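Local structure of sugar ABC transporter substrate-binding protein, BlMnBP1 (Bifidobacterium animalis subsp. lactis ATCC 27673, 6I5R) at residues T192-D197 against K410-V415; N210-P215 against D237-A242; V243-Y248 against R423-I428. The protein binds manno-oligosaccharides such as mannobiose as the extracellular solute-binding component of an ABC transporter, probably delivering them to the membrane permease for uptake. All coordinates share one frame; numbering follows the deposited sequence.

Interaction 1 of 3, residues T192-D197 against K410-V415; sequences TNFVED and KIQDIV. With ZN (zinc ion), chain G; ZN (zinc ion), chain L.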
loop_
_atom_site.group_PDB
_atom_site.type_symbol
_atom_site.label_atom_id
_atom_site.label_comp_id
_atom_site.label_asym_id
_atom_site.label_seq_id
_atom_site.Cartn_x
_atom_site.Cartn_y
_atom_site.Cartn_z
ATOM N N THR A 192 -8.394 -13.381 6.787
ATOM C CA THR A 192 -7.199 -13.289 5.981
ATOM C C THR A 192 -7.433 -12.620 4.635
ATOM O O THR A 192 -6.477 -12.107 4.073
ATOM C CB THR A 192 -6.596 -14.664 5.672
ATOM O OG1 THR A 192 -7.550 -15.426 4.916
ATOM C CG2 THR A 192 -6.214 -15.397 6.916
ATOM N N ASN A 193 -8.666 -12.633 4.115
ATOM C CA ASN A 193 -8.941 -12.242 2.728
ATOM C C ASN A 193 -7.970 -12.941 1.784
ATOM O O ASN A 193 -7.475 -12.362 0.820
ATOM C CB ASN A 193 -8.895 -10.727 2.547
ATOM C CG ASN A 193 -10.256 -10.084 2.778
ATOM O OD1 ASN A 193 -11.228 -10.465 2.141
ATOM N ND2 ASN A 193 -10.331 -9.136 3.716
ATOM N N PHE A 194 -7.742 -14.219 2.066
ATOM C CA PHE A 194 -6.865 -15.059 1.262
ATOM C C PHE A 194 -7.127 -14.891 -0.232
ATOM O O PHE A 194 -6.191 -14.877 -1.034
ATOM C CB PHE A 194 -7.074 -16.522 1.707
ATOM C CG PHE A 194 -6.367 -17.538 0.876
ATOM C CD1 PHE A 194 -6.963 -18.050 -0.282
ATOM C CD2 PHE A 194 -5.134 -18.032 1.262
ATOM C CE1 PHE A 194 -6.313 -19.004 -1.041
ATOM C CE2 PHE A 194 -4.486 -18.987 0.502
ATOM C CZ PHE A 194 -5.091 -19.470 -0.659
ATOM N N VAL A 195 -8.392 -14.740 -0.627
ATOM C CA VAL A 195 -8.689 -14.841 -2.052
ATOM C C VAL A 195 -8.161 -13.626 -2.813
ATOM O O VAL A 195 -7.871 -13.722 -4.007
ATOM C CB VAL A 195 -10.201 -15.042 -2.293
ATOM C CG1 VAL A 195 -10.629 -14.658 -3.729
ATOM C CG2 VAL A 195 -10.587 -16.491 -2.014
ATOM N N GLU A 196 -8.037 -12.478 -2.157
ATOM C CA GLU A 196 -7.502 -11.281 -2.797
ATOM C C GLU A 196 -5.978 -11.329 -2.745
ATOM O O GLU A 196 -5.369 -11.228 -1.672
ATOM C CB GLU A 196 -8.028 -10.021 -2.119
ATOM C CG GLU A 196 -9.516 -9.834 -2.163
ATOM C CD GLU A 196 -10.081 -9.704 -3.576
ATOM O OE1 GLU A 196 -9.572 -8.912 -4.395
ATOM O OE2 GLU A 196 -11.064 -10.401 -3.859
ATOM N N ASP A 197 -5.349 -11.469 -3.899
ATOM C CA ASP A 197 -3.899 -11.492 -3.930
ATOM C C ASP A 197 -3.305 -10.263 -3.244
ATOM O O ASP A 197 -2.309 -10.375 -2.513
ATOM C CB ASP A 197 -3.398 -11.609 -5.376
ATOM C CG ASP A 197 -3.581 -13.005 -5.925
ATOM O OD1 ASP A 197 -4.553 -13.658 -5.506
ATOM O OD2 ASP A 197 -2.728 -13.463 -6.729
ATOM N N LYS A 410 3.034 -16.070 -2.491
ATOM C CA LYS A 410 3.873 -16.679 -1.464
ATOM C C LYS A 410 3.219 -16.581 -0.087
ATOM O O LYS A 410 3.459 -17.413 0.789
ATOM C CB LYS A 410 5.248 -16.013 -1.456
ATOM C CG LYS A 410 5.229 -14.529 -1.053
ATOM C CD LYS A 410 6.641 -13.962 -0.890
ATOM C CE LYS A 410 6.647 -12.524 -0.402
ATOM N NZ LYS A 410 6.080 -11.545 -1.356
ATOM N N ILE A 411 2.407 -15.552 0.123
ATOM C CA ILE A 411 1.714 -15.377 1.391
ATOM C C ILE A 411 0.535 -16.336 1.474
ATOM O O ILE A 411 0.213 -16.858 2.543
ATOM C CB ILE A 411 1.240 -13.914 1.531
ATOM C CG1 ILE A 411 2.373 -12.946 1.280
ATOM C CG2 ILE A 411 0.604 -13.642 2.902
ATOM C CD1 ILE A 411 3.537 -13.086 2.220
ATOM N N GLN A 412 -0.141 -16.559 0.346
ATOM C CA GLN A 412 -1.155 -17.600 0.291
ATOM C C GLN A 412 -0.550 -18.944 0.684
ATOM O O GLN A 412 -1.180 -19.724 1.400
ATOM C CB GLN A 412 -1.792 -17.636 -1.104
ATOM C CG GLN A 412 -2.708 -16.441 -1.344
ATOM C CD GLN A 412 -3.225 -16.317 -2.767
ATOM O OE1 GLN A 412 -2.597 -16.796 -3.714
ATOM N NE2 GLN A 412 -4.378 -15.654 -2.920
ATOM N N ASP A 413 0.702 -19.195 0.281
ATOM C CA ASP A 413 1.355 -20.447 0.631
ATOM C C ASP A 413 1.563 -20.549 2.135
ATOM O O ASP A 413 1.403 -21.624 2.720
ATOM C CB ASP A 413 2.690 -20.572 -0.105
ATOM C CG ASP A 413 3.307 -21.949 0.039
ATOM O OD1 ASP A 413 2.558 -22.920 -0.153
ATOM O OD2 ASP A 413 4.544 -22.037 0.303
ATOM N N ILE A 414 1.878 -19.432 2.793
ATOM C CA ILE A 414 1.953 -19.454 4.251
ATOM C C ILE A 414 0.633 -19.950 4.833
ATOM O O ILE A 414 0.605 -20.822 5.711
ATOM C CB ILE A 414 2.319 -18.067 4.810
ATOM C CG1 ILE A 414 3.722 -17.665 4.369
ATOM C CG2 ILE A 414 2.245 -18.093 6.335
ATOM C CD1 ILE A 414 4.149 -16.273 4.769
ATOM N N VAL A 415 -0.474 -19.380 4.368
ATOM C CA VAL A 415 -1.789 -19.772 4.875
ATOM C C VAL A 415 -2.039 -21.246 4.600
ATOM O O VAL A 415 -2.525 -21.990 5.457
ATOM C CB VAL A 415 -2.888 -18.895 4.245
ATOM C CG1 VAL A 415 -4.301 -19.398 4.623
ATOM C CG2 VAL A 415 -2.708 -17.444 4.634
HETATM ZN ZN ZN G . -5.429 -15.223 -6.667
HETATM ZN ZN ZN L . -9.769 -9.068 -6.598
HETATM O O HOH W 1 -6.659 -15.681 -5.083
HETATM O O HOH W 2 -11.073 -11.224 -6.450
HETATM O O HOH W 3 -3.829 -16.513 -6.225
HETATM O O HOH W 4 -10.702 -7.688 -6.811
HETATM O O HOH W 5 -8.276 -8.094 -6.860
HETATM O O HOH W 6 -9.502 -10.066 -8.332
#
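The amide nitrogen of Gln412 has three acceptors around it, two from segment 192-197, one of them weak, and one water. Its main bond runs from NE2 to the carbonyl O of Phe194, 2.7 Å long and with an N-H...O angle of 159°. The donor stands nearly along the C=O axis, and the carbonyl oxygen lies close to the amide plane of Gln412. A weak bond of 3.3 Å joins the same NE2 to Asp197 OD1, whose carboxylate is turned almost perpendicular to the amide, and a water that donates to Val195 O accepts from NE2 as well. With CG beside its backbone N and the chain extended beyond it (chi2 172°), Gln412 reaches from helix 409-420 across the phenyl ring of Phe194. Its CG sits over one face of that ring, 3.9 Å from the centroid in a CH-pi contact, while CB meets the rim atom CE2. The ring also leans on Val415, with CD2 of Phe194 3.7 Å from CG1 of Val415, and it meets Tyr260 outside the contact. Asp197 OD1 binds a zinc ion at 2.1 Å; the water already named is also a ligand of this ion, and a second zinc-bound water donates to Gln412 OE1. The second carboxylate oxygen, OD2, forms a salt bridge with Lys409. The contact thus fastens the loop between strand 188-190 and helix 197-201 to helix 409-420. Bonds at both ends of the amide should fix its rotation, and the nearby metal and Lys409 would probably offset the negative charge of Asp197.

Interaction 2 of 3, residues N210-P215 against D237-A242; sequences NATGDP and DTHPYA. With ZN (zinc ion), chain D.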
loop_
_atom_site.group_PDB
_atom_site.type_symbol
_atom_site.label_atom_id
_atom_site.label_comp_id
_atom_site.label_asym_id
_atom_site.label_seq_id
_atom_site.Cartn_x
_atom_site.Cartn_y
_atom_site.Cartn_z
ATOM N N ASN A 210 8.362 -1.194 9.965
ATOM C CA ASN A 210 7.495 -1.554 11.073
ATOM C C ASN A 210 8.129 -2.610 11.946
ATOM O O ASN A 210 7.951 -2.599 13.171
ATOM C CB ASN A 210 6.163 -2.094 10.593
ATOM C CG ASN A 210 5.273 -1.027 10.104
ATOM O OD1 ASN A 210 5.672 -0.214 9.279
ATOM N ND2 ASN A 210 4.056 -0.981 10.660
ATOM N N ALA A 211 8.794 -3.581 11.327
ATOM C CA ALA A 211 9.322 -4.708 12.080
ATOM C C ALA A 211 10.741 -4.467 12.578
ATOM O O ALA A 211 11.212 -5.228 13.428
ATOM C CB ALA A 211 9.275 -5.985 11.238
ATOM N N THR A 212 11.419 -3.416 12.104
ATOM C CA THR A 212 12.819 -3.212 12.457
ATOM C C THR A 212 13.128 -1.863 13.072
ATOM O O THR A 212 14.187 -1.729 13.678
ATOM C CB THR A 212 13.755 -3.360 11.240
ATOM O OG1 THR A 212 13.546 -2.286 10.313
ATOM C CG2 THR A 212 13.561 -4.709 10.561
ATOM N N GLY A 213 12.264 -0.876 12.906
ATOM C CA GLY A 213 12.552 0.494 13.260
ATOM C C GLY A 213 13.574 1.192 12.384
ATOM O O GLY A 213 13.912 2.344 12.658
ATOM N N ASP A 214 14.051 0.553 11.325
ATOM C CA ASP A 214 15.134 1.114 10.521
ATOM C C ASP A 214 14.629 1.635 9.180
ATOM O O ASP A 214 14.249 0.837 8.316
ATOM C CB ASP A 214 16.187 0.025 10.322
ATOM C CG ASP A 214 17.372 0.468 9.504
ATOM O OD1 ASP A 214 17.450 1.647 9.149
ATOM O OD2 ASP A 214 18.242 -0.398 9.239
ATOM N N PRO A 215 14.602 2.954 8.967
ATOM C CA PRO A 215 14.136 3.483 7.674
ATOM C C PRO A 215 14.973 3.045 6.492
ATOM O O PRO A 215 14.522 3.156 5.352
ATOM C CB PRO A 215 14.218 5.002 7.870
ATOM C CG PRO A 215 14.121 5.189 9.362
ATOM C CD PRO A 215 14.899 4.035 9.924
ATOM N N ASP A 237 10.967 -11.726 18.091
ATOM C CA ASP A 237 9.720 -11.000 17.946
ATOM C C ASP A 237 9.857 -9.725 17.123
ATOM O O ASP A 237 8.967 -8.862 17.168
ATOM C CB ASP A 237 9.168 -10.676 19.324
ATOM C CG ASP A 237 10.105 -9.800 20.146
ATOM O OD1 ASP A 237 11.257 -9.465 19.712
ATOM O OD2 ASP A 237 9.660 -9.439 21.273
ATOM N N THR A 238 10.859 -9.559 16.446
ATOM C CA THR A 238 10.994 -8.453 15.505
ATOM C C THR A 238 11.460 -8.992 14.153
ATOM O O THR A 238 11.649 -10.194 13.958
ATOM C CB THR A 238 12.001 -7.391 15.984
ATOM O OG1 THR A 238 13.328 -7.950 15.962
ATOM C CG2 THR A 238 11.614 -6.955 17.382
ATOM N N HIS A 239 11.677 -8.049 13.227
ATOM C CA HIS A 239 12.185 -8.310 11.887
ATOM C C HIS A 239 11.141 -9.069 11.046
ATOM O O HIS A 239 10.083 -9.438 11.551
ATOM C CB HIS A 239 13.482 -9.087 11.987
ATOM C CG HIS A 239 14.656 -8.214 12.260
ATOM N ND1 HIS A 239 14.835 -7.577 13.469
ATOM C CD2 HIS A 239 15.664 -7.796 11.460
ATOM C CE1 HIS A 239 15.921 -6.823 13.408
ATOM N NE2 HIS A 239 16.453 -6.959 12.209
ATOM N N PRO A 240 11.427 -9.269 9.738
ATOM C CA PRO A 240 10.381 -9.859 8.886
ATOM C C PRO A 240 9.842 -11.198 9.383
ATOM O O PRO A 240 8.645 -11.451 9.257
ATOM C CB PRO A 240 11.071 -9.969 7.522
ATOM C CG PRO A 240 12.011 -8.784 7.528
ATOM C CD PRO A 240 12.533 -8.699 8.953
ATOM N N TYR A 241 10.700 -12.068 9.921
ATOM C CA TYR A 241 10.238 -13.357 10.439
ATOM C C TYR A 241 9.035 -13.193 11.362
ATOM O O TYR A 241 8.076 -13.975 11.300
ATOM C CB TYR A 241 11.408 -14.053 11.159
ATOM C CG TYR A 241 11.079 -15.365 11.829
ATOM C CD1 TYR A 241 10.545 -15.382 13.113
ATOM C CD2 TYR A 241 11.308 -16.589 11.197
ATOM C CE1 TYR A 241 10.234 -16.573 13.736
ATOM C CE2 TYR A 241 10.985 -17.790 11.815
ATOM C CZ TYR A 241 10.464 -17.767 13.100
ATOM O OH TYR A 241 10.148 -18.925 13.774
ATOM N N ALA A 242 9.076 -12.200 12.246
ATOM C CA ALA A 242 7.998 -12.088 13.214
ATOM C C ALA A 242 6.691 -11.719 12.542
ATOM O O ALA A 242 5.616 -12.001 13.083
ATOM C CB ALA A 242 8.344 -11.059 14.286
HETATM ZN ZN ZN D . 18.281 -6.193 12.333
HETATM O O HOH W 7 17.374 -4.913 13.612
HETATM O O HOH W 8 19.137 -5.623 13.740
HETATM O O HOH W 9 18.521 -6.038 10.599
HETATM O O HOH W 10 20.342 -5.288 12.557
HETATM O O HOH W 11 19.137 -8.123 13.071
#
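His239 meets Thr212 and a zinc ion through different parts of one imidazole ring. From CB, which points away from segment 210-215, the side chain turns so that CG lies beside the backbone N (chi1 -82°), 4.0 Å from Thr212 CG2. CD2 comes closer to the same methyl, at 3.8 Å. The methyl makes a CH-pi contact, CG2 of Thr212 standing over the centre of the ring, 12° off its normal. On the other branch, ND1 donates to Thr238 OG1 across 2.9 Å, with the hydroxyl oxygen in the ring plane; OG1 also bonds to Ala235 O. The tip, NE2, binds zinc at 2.0 Å, with modelled waters around the metal, some too close together to be certain. At the backbone, N of His239 donates to Ala211 O, 2.9 Å away, and the CB of Ala211 packs against the His239 carbonyl. Thr212 OG1 bonds to Ala208 O and accepts from Asp214 N in an ST turn, an arrangement that leaves CG2 beside the backbone N and directed at the imidazole. A serine in place of Thr212 removes the methyl over the imidazole and would probably open a gap there, leaving the ring freer to tilt. The backbone bond and the methyl-ring contact join the end of helix 209-212 to the beginning of helix 239-252. With ND1 carrying the N-H that bonds to Thr238 OG1, NE2 would be left with its lone pair for the metal, and hydrogen bond, zinc and methyl together should hold the imidazole in one orientation.

Interaction 3 of 3, residues V243-Y248 against R423-I428; sequences VYKTLY and RTIDQI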
loop_
_atom_site.group_PDB
_atom_site.type_symbol
_atom_site.label_atom_id
_atom_site.label_comp_id
_atom_site.label_asym_id
_atom_site.label_seq_id
_atom_site.Cartn_x
_atom_site.Cartn_y
_atom_site.Cartn_z
ATOM N N VAL A 243 6.758 -11.034 11.399
ATOM C CA VAL A 243 5.546 -10.641 10.698
ATOM C C VAL A 243 4.889 -11.853 10.071
ATOM O O VAL A 243 3.700 -12.114 10.268
ATOM C CB VAL A 243 5.874 -9.582 9.634
ATOM C CG1 VAL A 243 4.652 -9.257 8.777
ATOM C CG2 VAL A 243 6.427 -8.340 10.283
ATOM N N TYR A 244 5.657 -12.603 9.292
ATOM C CA TYR A 244 5.098 -13.758 8.608
ATOM C C TYR A 244 4.677 -14.835 9.582
ATOM O O TYR A 244 3.702 -15.535 9.318
ATOM C CB TYR A 244 6.109 -14.321 7.615
ATOM C CG TYR A 244 6.483 -13.323 6.527
ATOM C CD1 TYR A 244 5.516 -12.807 5.677
ATOM C CD2 TYR A 244 7.776 -12.885 6.380
ATOM C CE1 TYR A 244 5.851 -11.891 4.701
ATOM C CE2 TYR A 244 8.113 -11.963 5.420
ATOM C CZ TYR A 244 7.150 -11.489 4.572
ATOM O OH TYR A 244 7.523 -10.579 3.591
ATOM N N LYS A 245 5.399 -14.981 10.698
ATOM C CA LYS A 245 4.981 -15.927 11.725
ATOM C C LYS A 245 3.685 -15.479 12.396
ATOM O O LYS A 245 2.932 -16.311 12.899
ATOM C CB LYS A 245 6.089 -16.091 12.765
ATOM C CG LYS A 245 5.747 -17.029 13.921
ATOM C CD LYS A 245 6.988 -17.199 14.797
ATOM C CE LYS A 245 6.925 -18.490 15.654
ATOM N NZ LYS A 245 5.819 -18.406 16.649
ATOM N N THR A 246 3.425 -14.180 12.450
ATOM C CA THR A 246 2.130 -13.729 12.949
ATOM C C THR A 246 0.999 -14.319 12.123
ATOM O O THR A 246 0.026 -14.859 12.664
ATOM C CB THR A 246 2.064 -12.206 12.929
ATOM O OG1 THR A 246 2.998 -11.671 13.881
ATOM C CG2 THR A 246 0.654 -11.741 13.269
ATOM N N LEU A 247 1.099 -14.210 10.800
ATOM C CA LEU A 247 0.064 -14.790 9.951
ATOM C C LEU A 247 0.035 -16.305 10.106
ATOM O O LEU A 247 -1.033 -16.904 10.267
ATOM C CB LEU A 247 0.294 -14.419 8.491
ATOM C CG LEU A 247 -0.647 -15.093 7.510
ATOM C CD1 LEU A 247 -2.073 -14.705 7.723
ATOM C CD2 LEU A 247 -0.214 -14.702 6.089
ATOM N N TYR A 248 1.210 -16.937 10.038
ATOM C CA TYR A 248 1.297 -18.389 10.163
ATOM C C TYR A 248 0.616 -18.861 11.447
ATOM O O TYR A 248 -0.220 -19.765 11.427
ATOM C CB TYR A 248 2.765 -18.850 10.148
ATOM C CG TYR A 248 2.923 -20.355 10.184
ATOM C CD1 TYR A 248 2.764 -21.061 11.369
ATOM C CD2 TYR A 248 3.190 -21.079 9.032
ATOM C CE1 TYR A 248 2.848 -22.423 11.408
ATOM C CE2 TYR A 248 3.317 -22.462 9.067
ATOM C CZ TYR A 248 3.129 -23.128 10.269
ATOM O OH TYR A 248 3.227 -24.497 10.347
ATOM N N ARG A 423 4.353 -27.588 6.578
ATOM C CA ARG A 423 5.643 -26.965 6.812
ATOM C C ARG A 423 5.509 -26.045 8.005
ATOM O O ARG A 423 4.441 -25.468 8.219
ATOM C CB ARG A 423 6.130 -26.099 5.646
ATOM C CG ARG A 423 6.636 -26.846 4.449
ATOM C CD ARG A 423 7.536 -25.967 3.586
ATOM N NE ARG A 423 6.811 -24.959 2.816
ATOM C CZ ARG A 423 7.423 -24.105 2.004
ATOM N NH1 ARG A 423 8.736 -24.150 1.894
ATOM N NH2 ARG A 423 6.734 -23.206 1.319
ATOM N N THR A 424 6.607 -25.864 8.731
ATOM C CA THR A 424 6.694 -24.853 9.780
ATOM C C THR A 424 7.045 -23.490 9.179
ATOM O O THR A 424 7.523 -23.390 8.046
ATOM C CB THR A 424 7.764 -25.200 10.813
ATOM O OG1 THR A 424 9.054 -25.142 10.190
ATOM C CG2 THR A 424 7.503 -26.579 11.428
ATOM N N ILE A 425 6.837 -22.426 9.961
ATOM C CA ILE A 425 7.221 -21.119 9.435
ATOM C C ILE A 425 8.722 -21.084 9.188
ATOM O O ILE A 425 9.190 -20.445 8.236
ATOM C CB ILE A 425 6.763 -19.983 10.368
ATOM C CG1 ILE A 425 6.990 -18.623 9.695
ATOM C CG2 ILE A 425 7.536 -19.998 11.693
ATOM C CD1 ILE A 425 6.236 -18.421 8.386
ATOM N N ASP A 426 9.499 -21.796 10.010
ATOM C CA ASP A 426 10.941 -21.811 9.820
ATOM C C ASP A 426 11.287 -22.345 8.442
ATOM O O ASP A 426 12.169 -21.821 7.749
ATOM C CB ASP A 426 11.620 -22.694 10.865
ATOM C CG ASP A 426 11.712 -22.048 12.221
ATOM O OD1 ASP A 426 11.474 -20.844 12.336
ATOM O OD2 ASP A 426 12.060 -22.789 13.182
ATOM N N GLN A 427 10.632 -23.440 8.062
ATOM C CA GLN A 427 10.907 -24.086 6.797
ATOM C C GLN A 427 10.514 -23.196 5.633
ATOM O O GLN A 427 11.224 -23.138 4.626
ATOM C CB GLN A 427 10.165 -25.407 6.740
ATOM C CG GLN A 427 10.709 -26.446 7.683
ATOM C CD GLN A 427 9.895 -27.729 7.613
ATOM O OE1 GLN A 427 8.723 -27.758 7.956
ATOM N NE2 GLN A 427 10.499 -28.771 7.069
ATOM N N ILE A 428 9.385 -22.503 5.751
ATOM C CA ILE A 428 8.988 -21.579 4.698
ATOM C C ILE A 428 9.998 -20.450 4.589
ATOM O O ILE A 428 10.435 -20.098 3.490
ATOM C CB ILE A 428 7.568 -21.038 4.951
ATOM C CG1 ILE A 428 6.542 -22.153 4.976
ATOM C CG2 ILE A 428 7.208 -20.047 3.859
ATOM C CD1 ILE A 428 5.195 -21.747 5.607
#
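Apolar packing sealed by one tyrosine hydrogen bond joins helix 239-252 to the start of helix 425-443, the C-terminal helix of the chain. Tyr248 and Ile425 carry most of it. With CG anti to the backbone N (chi1 -176°), the Tyr248 ring lies against the first turn of the C-terminal helix, and the two side chains slide past each other in opposite directions. The backbone N of Ile425 stands over one ring face, offset toward the rim, and CB makes a CH-pi contact 4.1 Å from the centroid. Ile428 CD1 approaches at the ring edge, 4.0 Å from Tyr248 CE2. At the tip, Tyr248 OH donates to Arg423 O over 2.6 Å, tilted 18° from the carbonyl plane. Ile425 also packs on the neighbouring turn: CG1 lies 3.9 Å from Lys245 CA, and CD1 reaches Tyr244 CB at 4.2 Å. The guanidinium of Arg423 leads away to salt bridges with Asp413, Asp417 and Glu431, while Lys245 pairs through NZ with Asp249. Where the chain enters the new helix, Thr424 N donates to Gln427 OE1 and Gln427 N returns a 3.1 Å bond to Thr424 OG1. Such reciprocal bonding is a capping box, the classic closure of a helix N-terminus, here with Tyr248 bound to the carbonyl just before the cap.

Overall arrangement
Helix 239-252 is the common element: interaction 2 uses its beginning and interaction 3 the turns that follow, their centres 15 Å apart. Tyr241 OH bridges them through a probable 2.7 Å hydrogen bond to Asp426 OD1. Interactions 1 and 3 touch directly, with centres 13 Å apart. They are tied by the 2.7 Å salt bridge from Asp413 OD2 to Arg423 NH2, and Ile411 CG2 packs 3.5 Å from Leu247 CD2. Interactions 1 and 2 do not meet; their nearest atoms are about 8 Å apart. Interaction 1 lies close to the sugar site, the Asp197 side chain being about 9 Å from a bound mannose unit, and Trp198 of the glycan pocket follows directly in the chain.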